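Local coordinates for L-2,4-diaminobutyric acid acetyltransferase (Geobacillus sp., PDB 6SLL), which catalyses acetyl transfer from acetyl-coenzyme A to L-2,4-diaminobutyrate, a step in the biosynthesis of the chemical chaperone ectoine, at the interface of chains A and B. Numbering follows the deposited sequence. Chains: chain A/B, L-2,4-diaminobutyric acid acetyltransferase.

The interface of chains A and B. Residues chain A 44-46, 48-49, 89; chain B 43-46, 49, 89.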
ATOM      1  N   LEU A  44       3.679  -7.827  -9.018  1.00 10.76           N
ATOM      2  CA  LEU A  44       3.755  -6.500  -9.531  1.00 11.08           C
ATOM      3  C   LEU A  44       2.482  -5.736  -9.129  1.00 10.70           C
ATOM      4  O   LEU A  44       1.362  -6.157  -9.476  1.00 12.71           O
ATOM      5  CB  LEU A  44       3.885  -6.566 -11.053  1.00 11.43           C
ATOM      6  CG  LEU A  44       4.060  -5.220 -11.756  1.00 12.46           C
ATOM      7  CD1 LEU A  44       5.276  -4.451 -11.284  1.00 12.92           C
ATOM      8  CD2 LEU A  44       4.112  -5.449 -13.235  1.00 14.31           C
ATOM      9  N   ASN A  45       2.614  -4.608  -8.471  1.00  9.98           N
ATOM     10  CA  ASN A  45       1.485  -3.706  -8.209  1.00  8.98           C
ATOM     11  C   ASN A  45       1.356  -2.666  -9.305  1.00  9.64           C
ATOM     12  O   ASN A  45       2.174  -2.644 -10.223  1.00 10.76           O
ATOM     13  CB  ASN A  45       1.645  -3.114  -6.810  1.00 10.21           C
ATOM     14  CG  ASN A  45       1.668  -4.194  -5.785  1.00  9.27           C
ATOM     15  OD1 ASN A  45       0.650  -4.905  -5.577  1.00 10.29           O
ATOM     16  ND2 ASN A  45       2.783  -4.473  -5.157  1.00 10.66           N
ATOM     17  N   SER A  46       0.326  -1.842  -9.215  1.00  9.88           N
ATOM     18  CA  SER A  46       0.156  -0.803 -10.207  1.00 10.14           C
ATOM     19  C   SER A  46       1.211   0.244 -10.152  1.00  9.95           C
ATOM     20  O   SER A  46       1.792   0.520  -9.063  1.00  9.81           O
ATOM     21  CB  SER A  46      -1.170  -0.131 -10.061  1.00 10.96           C
ATOM     22  OG  SER A  46      -1.312   0.607  -8.875  1.00 10.63           O
ATOM     23  N   TYR A  48       0.613   3.359  -9.949  1.00  9.65           N
ATOM     24  CA  TYR A  48       0.068   4.235  -8.943  1.00  9.79           C
ATOM     25  C   TYR A  48       0.456   3.833  -7.566  1.00  9.23           C
ATOM     26  O   TYR A  48       0.776   4.680  -6.723  1.00  9.92           O
ATOM     27  CB  TYR A  48      -1.475   4.289  -9.102  1.00  9.77           C
ATOM     28  CG  TYR A  48      -2.184   5.276  -8.260  1.00  8.84           C
ATOM     29  CD1 TYR A  48      -2.531   5.023  -6.934  1.00  9.90           C
ATOM     30  CD2 TYR A  48      -2.589   6.470  -8.779  1.00 10.02           C
ATOM     31  CE1 TYR A  48      -3.249   5.896  -6.223  1.00 10.16           C
ATOM     32  CE2 TYR A  48      -3.293   7.390  -8.028  1.00  9.98           C
ATOM     33  CZ  TYR A  48      -3.641   7.104  -6.728  1.00  9.35           C
ATOM     34  OH  TYR A  48      -4.386   7.946  -5.952  1.00 10.17           O
ATOM     35  N   CYS A  49       0.472   2.531  -7.266  1.00  9.31           N
ATOM     36  CA  CYS A  49       0.927   2.067  -5.937  1.00  9.19           C
ATOM     37  C   CYS A  49       2.299   2.583  -5.649  1.00  8.70           C
ATOM     38  O   CYS A  49       2.615   3.023  -4.526  1.00  9.19           O
ATOM     39  CB  CYS A  49       0.884   0.544  -5.941  1.00 10.16           C
ATOM     40  SG  CYS A  49       1.375  -0.217  -4.381  1.00 10.62           S
ATOM     41  N   TRP A  89       7.910  -4.812   2.629  1.00  8.45           N
ATOM     42  CA  TRP A  89       7.027  -5.317   1.595  1.00  8.82           C
ATOM     43  C   TRP A  89       7.761  -5.911   0.418  1.00  9.03           C
ATOM     44  O   TRP A  89       7.681  -7.129   0.202  1.00 11.84           O
ATOM     45  CB  TRP A  89       6.065  -4.200   1.212  1.00  9.21           C
ATOM     46  CG  TRP A  89       4.987  -4.551   0.249  1.00  9.21           C
ATOM     47  CD1 TRP A  89       4.729  -5.694  -0.408  1.00 10.52           C
ATOM     48  CD2 TRP A  89       3.989  -3.652  -0.210  1.00  9.73           C
ATOM     49  NE1 TRP A  89       3.650  -5.529  -1.231  1.00 11.28           N
ATOM     50  CE2 TRP A  89       3.150  -4.293  -1.116  1.00 11.10           C
ATOM     51  CE3 TRP A  89       3.668  -2.296   0.147  1.00 11.64           C
ATOM     52  CZ2 TRP A  89       2.079  -3.660  -1.714  1.00 11.84           C
ATOM     53  CZ3 TRP A  89       2.570  -1.708  -0.440  1.00 13.36           C
ATOM     54  CH2 TRP A  89       1.793  -2.403  -1.361  1.00 14.75           C
TER
ATOM     55  N   ASP B  43      -6.924   0.816 -11.116  0.53 10.54           N
ATOM     56  CA  ASP B  43      -5.639   0.153 -11.435  0.53 10.84           C
ATOM     57  C   ASP B  43      -5.370  -1.018 -10.468  0.53  9.74           C
ATOM     58  O   ASP B  43      -5.165  -0.854  -9.240  0.53 11.37           O
ATOM     59  CB  ASP B  43      -4.532   1.101 -11.347  0.53  9.76           C
ATOM     60  CG  ASP B  43      -4.660   2.333 -12.265  0.53 11.66           C
ATOM     61  OD1 ASP B  43      -5.149   2.149 -13.375  0.53 12.56           O
ATOM     62  OD2 ASP B  43      -4.255   3.397 -11.791  0.53 10.80           O
ATOM     63  N   LEU B  44      -5.290  -2.160 -11.063  1.00 10.12           N
ATOM     64  CA  LEU B  44      -5.261  -3.421 -10.310  1.00  9.73           C
ATOM     65  C   LEU B  44      -3.915  -3.643  -9.675  1.00 10.03           C
ATOM     66  O   LEU B  44      -2.885  -3.715 -10.375  1.00 12.27           O
ATOM     67  CB  LEU B  44      -5.601  -4.550 -11.292  1.00 11.23           C
ATOM     68  CG  LEU B  44      -5.758  -5.930 -10.572  1.00 11.75           C
ATOM     69  CD1 LEU B  44      -6.887  -5.904  -9.560  1.00 11.93           C
ATOM     70  CD2 LEU B  44      -6.052  -6.958 -11.679  1.00 13.69           C
ATOM     71  N   ASN B  45      -3.883  -3.791  -8.355  1.00  9.53           N
ATOM     72  CA  ASN B  45      -2.685  -4.226  -7.643  1.00  9.58           C
ATOM     73  C   ASN B  45      -2.678  -5.706  -7.500  1.00  9.43           C
ATOM     74  O   ASN B  45      -3.572  -6.425  -7.932  1.00 10.23           O
ATOM     75  CB  ASN B  45      -2.613  -3.507  -6.260  1.00  9.33           C
ATOM     76  CG  ASN B  45      -2.590  -2.019  -6.493  1.00  9.37           C
ATOM     77  OD1 ASN B  45      -1.570  -1.490  -7.028  1.00 10.46           O
ATOM     78  ND2 ASN B  45      -3.623  -1.291  -6.189  1.00 10.71           N
ATOM     79  N   SER B  46      -1.561  -6.235  -6.938  1.00  9.63           N
ATOM     80  CA  SER B  46      -1.439  -7.673  -6.763  1.00 10.06           C
ATOM     81  C   SER B  46      -2.401  -8.178  -5.713  1.00  9.46           C
ATOM     82  O   SER B  46      -2.811  -7.448  -4.809  1.00  9.39           O
ATOM     83  CB  SER B  46      -0.025  -8.068  -6.356  1.00 10.51           C
ATOM     84  OG  SER B  46       0.295  -7.609  -5.065  1.00 10.69           O
ATOM     85  N   CYS B  49      -1.152  -7.376  -2.295  1.00  8.81           N
ATOM     86  CA  CYS B  49      -1.465  -6.031  -1.830  1.00  8.57           C
ATOM     87  C   CYS B  49      -2.739  -6.000  -1.052  1.00  8.76           C
ATOM     88  O   CYS B  49      -2.838  -5.360   0.005  1.00  8.95           O
ATOM     89  CB  CYS B  49      -1.496  -5.091  -3.023  1.00  8.86           C
ATOM     90  SG  CYS B  49      -1.810  -3.355  -2.615  1.00 10.38           S
ATOM     91  N   TRP B  89      -7.645   5.441  -1.083  1.00  8.31           N
ATOM     92  CA  TRP B  89      -6.930   4.882  -2.207  1.00  8.32           C
ATOM     93  C   TRP B  89      -7.864   4.377  -3.253  1.00  8.70           C
ATOM     94  O   TRP B  89      -7.915   4.959  -4.366  1.00 10.95           O
ATOM     95  CB  TRP B  89      -5.941   3.843  -1.690  1.00  8.78           C
ATOM     96  CG  TRP B  89      -5.050   3.213  -2.708  1.00  8.95           C
ATOM     97  CD1 TRP B  89      -4.993   3.419  -4.075  1.00 10.46           C
ATOM     98  CD2 TRP B  89      -4.041   2.235  -2.410  1.00  9.64           C
ATOM     99  NE1 TRP B  89      -4.032   2.598  -4.582  1.00 11.44           N
ATOM    100  CE2 TRP B  89      -3.448   1.853  -3.601  1.00 11.24           C
ATOM    101  CE3 TRP B  89      -3.627   1.654  -1.237  1.00 11.03           C
ATOM    102  CZ2 TRP B  89      -2.418   0.939  -3.666  1.00 13.38           C
ATOM    103  CZ3 TRP B  89      -2.565   0.738  -1.281  1.00 14.01           C
ATOM    104  CH2 TRP B  89      -2.007   0.392  -2.498  1.00 15.07           C
TER
HETATM  105  O   HOH W   1      -6.898   7.933  -4.568  1.00 10.75           O
HETATM  106  O   HOH W   2       2.826  -7.003  -3.707  1.00 12.83           O
HETATM  107  O   HOH W   3      -3.578   1.396  -7.313  1.00 13.79           O
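A two-fold symmetric interface, probably that of a homodimer, joins two GNAT-family acetyltransferase subunits, pairing the loops that lead into helix 47-56 beside A:Trp89 and B:Trp89 of strand 85-93, residues of the diaminobutyrate pockets; the contact may thereby help to shape both active sites. A:Asn45 reaches across with its carboxamide, CG anti to the carbonyl carbon (chi1 -60°), and OD1 meets the start of the partner's helix. There it accepts from both the backbone N-H and the hydroxyl of the partner's serine: A:Asn45 OD1 lies 2.9 Å from B:Ser46 N, which sits in the carbonyl plane on a lone pair, and 2.8 Å from B:Ser46 OG, which stands above that plane. In the twin, both donors lie above the plane of B:Asn45. A chi1 of 67° in A:Ser46 sets OG over the backbone, flanked by both N and C, where it accepts from A:Cys49 N at 3.1 Å, so the hydroxyl caps the first helical turn and donates to B:Asn45 OD1. Water 3 lies 2.9 Å from B:Asn45 ND2 and also meets B:Trp89 NE1 and A:Ser46 OG, which should help hold the carboxamide and ties the indole to the contact. A:Cys49 SG packs against the far rim of the partner indole, 3.9 Å from B:Trp89 CH2. A:Tyr48 and B:Trp89 run alongside each other, pointing opposite ways, with A:Tyr48 CE1 3.7 Å from B:Trp89 CD1, and water links A:Tyr48 OH to the carbonyl B:Trp89 O.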